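Local coordinates for protein FAD-dependent pyridine nucleotide-disulphide oxidoreductase (Desulfovibrio vulgaris, PDB 3IWA) that probably uses a bound flavin to pass electrons from a reduced pyridine nucleotide to an acceptor, as in related disulphide oxidoreductases, at residues S160-V165 with V176-M181; V235-V238 with R243-D246. All coordinates share one frame; numbering follows the deposited sequence.

In the fold
Following the chain from the N terminus, contact 1 comes first: strand 161-165 runs through the middle of a parallel sheet, a turn leads into helix 169-182, and the helix folds back over the strand, closing a loop of ten residues. Contact 2 opens only afterwards, where strands 235-240 and 244-246 form a tight hairpin with four residues between the contacting segments. The two loops are therefore in series, neither nesting nor crossing, with centres about 14 Å apart. They meet through strand 161-165. While contact 1 uses one face of that strand, Val163 on its other face packs its CG2 against Leu245 CB at 4.1 Å, so helix and hairpin sandwich the strand.

Contact 1: residues S160-V165 with V176-M181; sequences SKAVIV and VSLADM
Ala162 has its backbone hydrogen-bonded to both Asp185 and Thr187, two residues that flank one position of the adjacent parallel strand, and from this fixed place it offers its methyl group to Leu178. The strand 161-165 and the helix 169-182 that returns over it are the first two elements of a beta-alpha-beta unit completed by strand 185-189. No hydrogen bond joins 160-165 to 176-181, so the evidence for the contact is apolar and rests on three buried side chains. Leu178 is the only helix residue making it. Its CG lies anti to the carbonyl carbon (chi1 -61°), and CD1 continues outward in extended form (chi2 180°), which makes that branch the probe. CD1 comes within 3.7 Å of Ala162 CB, whereas Leu178 CD2 stays 5.6 Å from the same methyl. The CA atoms of Ala162 and Leu178 are 7.9 Å apart, and about 91 Å² is buried in all, in agreement with only two residue pairs touching. Thr186 and Leu249 extend the packing around Leu178 beyond the two segments. The side chain of Ile164 also touches the glycine-rich segment, from the end of the strand into the first turn of the helix, that holds Gly166, Gly168 and Gly171, a pattern consistent with the Rossmann-type nucleotide-binding domain expected of this family. Toward the helix, Ile164 sends CD1, which slants across the leucine to 4.2 Å from Leu178 CD1. That single leucine methyl thus meets both strand residues, Ala162 through CB and Ile164 through CD1.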
ATOM      1  N   SER A 160     -34.890  18.782 -10.902  1.00 57.43           N
ATOM      2  CA  SER A 160     -34.439  19.550 -12.050  1.00 56.75           C
ATOM      3  C   SER A 160     -33.123  20.196 -11.700  1.00 55.35           C
ATOM      4  O   SER A 160     -32.149  20.078 -12.444  1.00 55.46           O
ATOM      5  CB  SER A 160     -35.469  20.638 -12.437  1.00 57.29           C
ATOM      6  OG  SER A 160     -34.954  21.501 -13.462  1.00 58.71           O
ATOM      7  N   LYS A 161     -33.089  20.887 -10.562  1.00 53.42           N
ATOM      8  CA  LYS A 161     -31.851  21.524 -10.129  1.00 51.89           C
ATOM      9  C   LYS A 161     -31.445  21.174  -8.701  1.00 49.48           C
ATOM     10  O   LYS A 161     -32.242  21.283  -7.761  1.00 48.89           O
ATOM     11  CB  LYS A 161     -31.938  23.030 -10.328  1.00 52.61           C
ATOM     12  CG  LYS A 161     -32.060  23.447 -11.806  1.00 55.34           C
ATOM     13  CD  LYS A 161     -31.404  24.792 -12.104  1.00 59.07           C
ATOM     14  CE  LYS A 161     -31.373  25.069 -13.608  1.00 61.47           C
ATOM     15  NZ  LYS A 161     -32.346  26.112 -14.020  1.00 63.91           N
ATOM     16  N   ALA A 162     -30.186  20.743  -8.572  1.00 46.91           N
ATOM     17  CA  ALA A 162     -29.558  20.439  -7.289  1.00 45.22           C
ATOM     18  C   ALA A 162     -28.422  21.420  -7.011  1.00 43.69           C
ATOM     19  O   ALA A 162     -27.557  21.620  -7.855  1.00 42.16           O
ATOM     20  CB  ALA A 162     -29.033  19.017  -7.261  1.00 44.71           C
ATOM     21  N   VAL A 163     -28.443  22.024  -5.824  1.00 41.95           N
ATOM     22  CA  VAL A 163     -27.288  22.749  -5.336  1.00 41.65           C
ATOM     23  C   VAL A 163     -26.673  22.016  -4.125  1.00 40.89           C
ATOM     24  O   VAL A 163     -27.373  21.697  -3.169  1.00 40.89           O
ATOM     25  CB  VAL A 163     -27.664  24.187  -4.961  1.00 41.67           C
ATOM     26  CG1 VAL A 163     -26.521  24.850  -4.131  1.00 39.23           C
ATOM     27  CG2 VAL A 163     -28.021  24.953  -6.257  1.00 40.89           C
ATOM     28  N   ILE A 164     -25.374  21.730  -4.190  1.00 40.12           N
ATOM     29  CA  ILE A 164     -24.676  21.062  -3.097  1.00 38.43           C
ATOM     30  C   ILE A 164     -23.920  22.118  -2.326  1.00 37.67           C
ATOM     31  O   ILE A 164     -23.084  22.805  -2.872  1.00 37.60           O
ATOM     32  CB  ILE A 164     -23.713  19.939  -3.618  1.00 38.89           C
ATOM     33  CG1 ILE A 164     -24.498  18.690  -4.065  1.00 39.27           C
ATOM     34  CG2 ILE A 164     -22.759  19.499  -2.520  1.00 35.97           C
ATOM     35  CD1 ILE A 164     -24.435  18.354  -5.489  1.00 43.85           C
ATOM     36  N   VAL A 165     -24.245  22.267  -1.052  1.00 37.88           N
ATOM     37  CA  VAL A 165     -23.567  23.194  -0.161  1.00 37.73           C
ATOM     38  C   VAL A 165     -22.459  22.445   0.595  1.00 38.35           C
ATOM     39  O   VAL A 165     -22.743  21.682   1.551  1.00 37.63           O
ATOM     40  CB  VAL A 165     -24.531  23.823   0.866  1.00 37.95           C
ATOM     41  CG1 VAL A 165     -23.746  24.849   1.754  1.00 36.89           C
ATOM     42  CG2 VAL A 165     -25.753  24.465   0.157  1.00 37.03           C
ATOM     43  N   VAL A 176     -21.378  14.117  -8.288  1.00 50.21           N
ATOM     44  CA  VAL A 176     -21.108  13.134  -9.325  1.00 50.90           C
ATOM     45  C   VAL A 176     -22.302  12.191  -9.503  1.00 51.05           C
ATOM     46  O   VAL A 176     -22.760  12.001 -10.601  1.00 51.07           O
ATOM     47  CB  VAL A 176     -19.829  12.332  -8.982  1.00 51.28           C
ATOM     48  CG1 VAL A 176     -19.669  11.122  -9.905  1.00 51.78           C
ATOM     49  CG2 VAL A 176     -18.597  13.240  -9.050  1.00 51.99           C
ATOM     50  N   SER A 177     -22.829  11.647  -8.417  1.00 51.27           N
ATOM     51  CA  SER A 177     -23.975  10.749  -8.493  1.00 52.04           C
ATOM     52  C   SER A 177     -25.197  11.379  -9.128  1.00 51.75           C
ATOM     53  O   SER A 177     -25.840  10.761  -9.973  1.00 51.28           O
ATOM     54  CB  SER A 177     -24.386  10.284  -7.111  1.00 52.52           C
ATOM     55  OG  SER A 177     -23.464   9.339  -6.615  1.00 54.98           O
ATOM     56  N   LEU A 178     -25.540  12.580  -8.679  1.00 51.65           N
ATOM     57  CA  LEU A 178     -26.723  13.259  -9.183  1.00 51.86           C
ATOM     58  C   LEU A 178     -26.560  13.547 -10.669  1.00 53.08           C
ATOM     59  O   LEU A 178     -27.466  13.266 -11.440  1.00 52.86           O
ATOM     60  CB  LEU A 178     -27.040  14.546  -8.401  1.00 51.37           C
ATOM     61  CG  LEU A 178     -27.333  14.400  -6.896  1.00 50.34           C
ATOM     62  CD1 LEU A 178     -27.623  15.735  -6.227  1.00 46.74           C
ATOM     63  CD2 LEU A 178     -28.485  13.443  -6.661  1.00 50.17           C
ATOM     64  N   ALA A 179     -25.415  14.080 -11.083  1.00 54.62           N
ATOM     65  CA  ALA A 179     -25.219  14.385 -12.504  1.00 56.31           C
ATOM     66  C   ALA A 179     -25.115  13.116 -13.349  1.00 58.08           C
ATOM     67  O   ALA A 179     -25.593  13.078 -14.477  1.00 59.05           O
ATOM     68  CB  ALA A 179     -24.003  15.276 -12.716  1.00 55.78           C
ATOM     69  N   ASP A 180     -24.533  12.056 -12.798  1.00 60.08           N
ATOM     70  CA  ASP A 180     -24.222  10.858 -13.596  1.00 61.35           C
ATOM     71  C   ASP A 180     -25.312   9.785 -13.619  1.00 62.12           C
ATOM     72  O   ASP A 180     -25.545   9.176 -14.650  1.00 62.49           O
ATOM     73  CB  ASP A 180     -22.901  10.238 -13.122  1.00 61.61           C
ATOM     74  CG  ASP A 180     -21.996   9.858 -14.265  1.00 62.12           C
ATOM     75  OD1 ASP A 180     -21.931  10.623 -15.257  1.00 63.56           O
ATOM     76  OD2 ASP A 180     -21.345   8.800 -14.171  1.00 63.23           O
ATOM     77  N   MET A 181     -25.946   9.520 -12.479  1.00 63.05           N
ATOM     78  CA  MET A 181     -27.026   8.533 -12.424  1.00 63.55           C
ATOM     79  C   MET A 181     -28.281   9.130 -13.010  1.00 63.55           C
ATOM     80  O   MET A 181     -29.060   8.423 -13.633  1.00 63.98           O
ATOM     81  CB  MET A 181     -27.380   8.109 -10.987  1.00 64.06           C
ATOM     82  CG  MET A 181     -26.358   7.251 -10.219  1.00 65.54           C
ATOM     83  SD  MET A 181     -26.651   7.362  -8.410  1.00 66.70           S
ATOM     84  CE  MET A 181     -28.181   6.459  -8.177  1.00 64.67           C
TER

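Contact 2: residues V235-V238 with R243-D246; sequences VARV and RTLD
Arg237 starts out beside Asp246 on the same face of the sheet, its CB 3.6 Å from the Leu245 O atom. The next atom, CG, comes within 3.6 Å of Asp246 OD1, and CD passes 4.1 Å from the Thr244 CG2 methyl. At chi3 the chain bends (-64°), and beyond the bend the guanidinium departs from the partner strand: NE forms a salt bridge with Glu229, and NH2 a hydrogen bond with Glu231. Arg237 NH2 remains 5.5 Å from Asp246 OD1, where any attraction would be a longer-range one, without direct contact. The planes of the two charged groups stand perpendicular. A bound calcium ion lies about 4 Å from the nearest atom of the arginine side chain. The backbone supplies the direct bonds. Val238 N reaches Leu245 O at 2.7 Å with an angle of 152° at the hydrogen, and Leu245 N returns a straighter bond to Val238 O at 2.9 Å, 170° at the hydrogen. Val238 and Leu245 are thereby the hydrogen-bonded pair, their side chains on the face turned to strand 161-165, while Arg237 and Asp246, on the other face, form the non-hydrogen-bonded pair. On its second edge strand 235-240 carries a classic beta bulge, Ala236 and Arg237 together facing Glu229. Pairing of this kind, across so short a connection, defines an antiparallel beta hairpin.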
ATOM      1  N   VAL A 235     -37.999  24.477  -1.017  1.00 49.95           N
ATOM      2  CA  VAL A 235     -36.891  25.296  -1.556  1.00 48.96           C
ATOM      3  C   VAL A 235     -37.028  25.463  -3.051  1.00 47.84           C
ATOM      4  O   VAL A 235     -37.354  24.535  -3.756  1.00 47.41           O
ATOM      5  CB  VAL A 235     -35.452  24.689  -1.247  1.00 49.34           C
ATOM      6  CG1 VAL A 235     -35.181  23.382  -2.048  1.00 48.02           C
ATOM      7  CG2 VAL A 235     -34.340  25.728  -1.519  1.00 47.96           C
ATOM      8  N   ALA A 236     -36.753  26.665  -3.523  1.00 47.53           N
ATOM      9  CA  ALA A 236     -36.752  26.970  -4.948  1.00 46.88           C
ATOM     10  C   ALA A 236     -35.490  27.733  -5.391  1.00 46.82           C
ATOM     11  O   ALA A 236     -35.135  27.714  -6.586  1.00 46.66           O
ATOM     12  CB  ALA A 236     -38.001  27.785  -5.293  1.00 47.00           C
ATOM     13  N   ARG A 237     -34.844  28.448  -4.464  1.00 46.02           N
ATOM     14  CA  ARG A 237     -33.665  29.238  -4.809  1.00 45.78           C
ATOM     15  C   ARG A 237     -32.638  29.270  -3.664  1.00 44.24           C
ATOM     16  O   ARG A 237     -32.998  29.339  -2.493  1.00 43.78           O
ATOM     17  CB  ARG A 237     -34.072  30.670  -5.178  1.00 46.45           C
ATOM     18  CG  ARG A 237     -34.970  30.795  -6.411  1.00 48.67           C
ATOM     19  CD  ARG A 237     -35.429  32.245  -6.635  1.00 52.37           C
ATOM     20  NE  ARG A 237     -36.281  32.723  -5.526  1.00 55.92           N
ATOM     21  CZ  ARG A 237     -37.574  32.414  -5.367  1.00 56.66           C
ATOM     22  NH1 ARG A 237     -38.254  32.892  -4.321  1.00 58.33           N
ATOM     23  NH2 ARG A 237     -38.199  31.625  -6.241  1.00 55.96           N
ATOM     24  N   VAL A 238     -31.360  29.195  -4.018  1.00 42.71           N
ATOM     25  CA  VAL A 238     -30.272  29.488  -3.066  1.00 41.49           C
ATOM     26  C   VAL A 238     -29.654  30.851  -3.391  1.00 40.90           C
ATOM     27  O   VAL A 238     -29.213  31.110  -4.500  1.00 39.66           O
ATOM     28  CB  VAL A 238     -29.148  28.425  -3.109  1.00 41.19           C
ATOM     29  CG1 VAL A 238     -28.038  28.773  -2.076  1.00 37.87           C
ATOM     30  CG2 VAL A 238     -29.734  27.014  -2.909  1.00 39.72           C
ATOM     31  N   ARG A 243     -24.559  35.465  -6.152  1.00 51.98           N
ATOM     32  CA  ARG A 243     -25.552  35.136  -7.168  1.00 51.85           C
ATOM     33  C   ARG A 243     -26.809  34.517  -6.581  1.00 51.69           C
ATOM     34  O   ARG A 243     -26.902  34.273  -5.374  1.00 51.27           O
ATOM     35  CB  ARG A 243     -24.952  34.213  -8.247  1.00 51.70           C
ATOM     36  CG  ARG A 243     -24.899  32.706  -7.884  1.00 52.86           C
ATOM     37  CD  ARG A 243     -23.742  31.949  -8.576  1.00 52.29           C
ATOM     38  NE  ARG A 243     -22.436  32.453  -8.130  1.00 53.83           N
ATOM     39  CZ  ARG A 243     -21.466  32.928  -8.921  1.00 55.45           C
ATOM     40  NH1 ARG A 243     -20.338  33.355  -8.383  1.00 56.03           N
ATOM     41  NH2 ARG A 243     -21.588  32.960 -10.241  1.00 56.55           N
ATOM     42  N   THR A 244     -27.768  34.273  -7.471  1.00 51.63           N
ATOM     43  CA  THR A 244     -28.988  33.537  -7.167  1.00 51.87           C
ATOM     44  C   THR A 244     -28.998  32.265  -8.021  1.00 52.04           C
ATOM     45  O   THR A 244     -28.799  32.332  -9.237  1.00 51.95           O
ATOM     46  CB  THR A 244     -30.261  34.379  -7.463  1.00 52.32           C
ATOM     47  OG1 THR A 244     -30.314  35.491  -6.558  1.00 52.65           O
ATOM     48  CG2 THR A 244     -31.552  33.534  -7.308  1.00 51.84           C
ATOM     49  N   LEU A 245     -29.197  31.111  -7.372  1.00 51.73           N
ATOM     50  CA  LEU A 245     -29.251  29.819  -8.061  1.00 51.65           C
ATOM     51  C   LEU A 245     -30.621  29.221  -7.836  1.00 51.40           C
ATOM     52  O   LEU A 245     -31.139  29.217  -6.722  1.00 51.79           O
ATOM     53  CB  LEU A 245     -28.195  28.852  -7.505  1.00 51.21           C
ATOM     54  CG  LEU A 245     -26.718  29.241  -7.627  1.00 51.62           C
ATOM     55  CD1 LEU A 245     -25.881  28.538  -6.589  1.00 50.67           C
ATOM     56  CD2 LEU A 245     -26.196  28.962  -9.032  1.00 51.14           C
ATOM     57  N   ASP A 246     -31.216  28.722  -8.898  1.00 51.34           N
ATOM     58  CA  ASP A 246     -32.438  27.940  -8.756  1.00 51.45           C
ATOM     59  C   ASP A 246     -32.075  26.531  -8.255  1.00 50.13           C
ATOM     60  O   ASP A 246     -31.187  25.883  -8.817  1.00 49.83           O
ATOM     61  CB  ASP A 246     -33.195  27.830 -10.099  1.00 51.80           C
ATOM     62  CG  ASP A 246     -33.762  29.171 -10.598  1.00 52.57           C
ATOM     63  OD1 ASP A 246     -34.464  29.874  -9.839  1.00 53.19           O
ATOM     64  OD2 ASP A 246     -33.536  29.481 -11.785  1.00 55.02           O
TER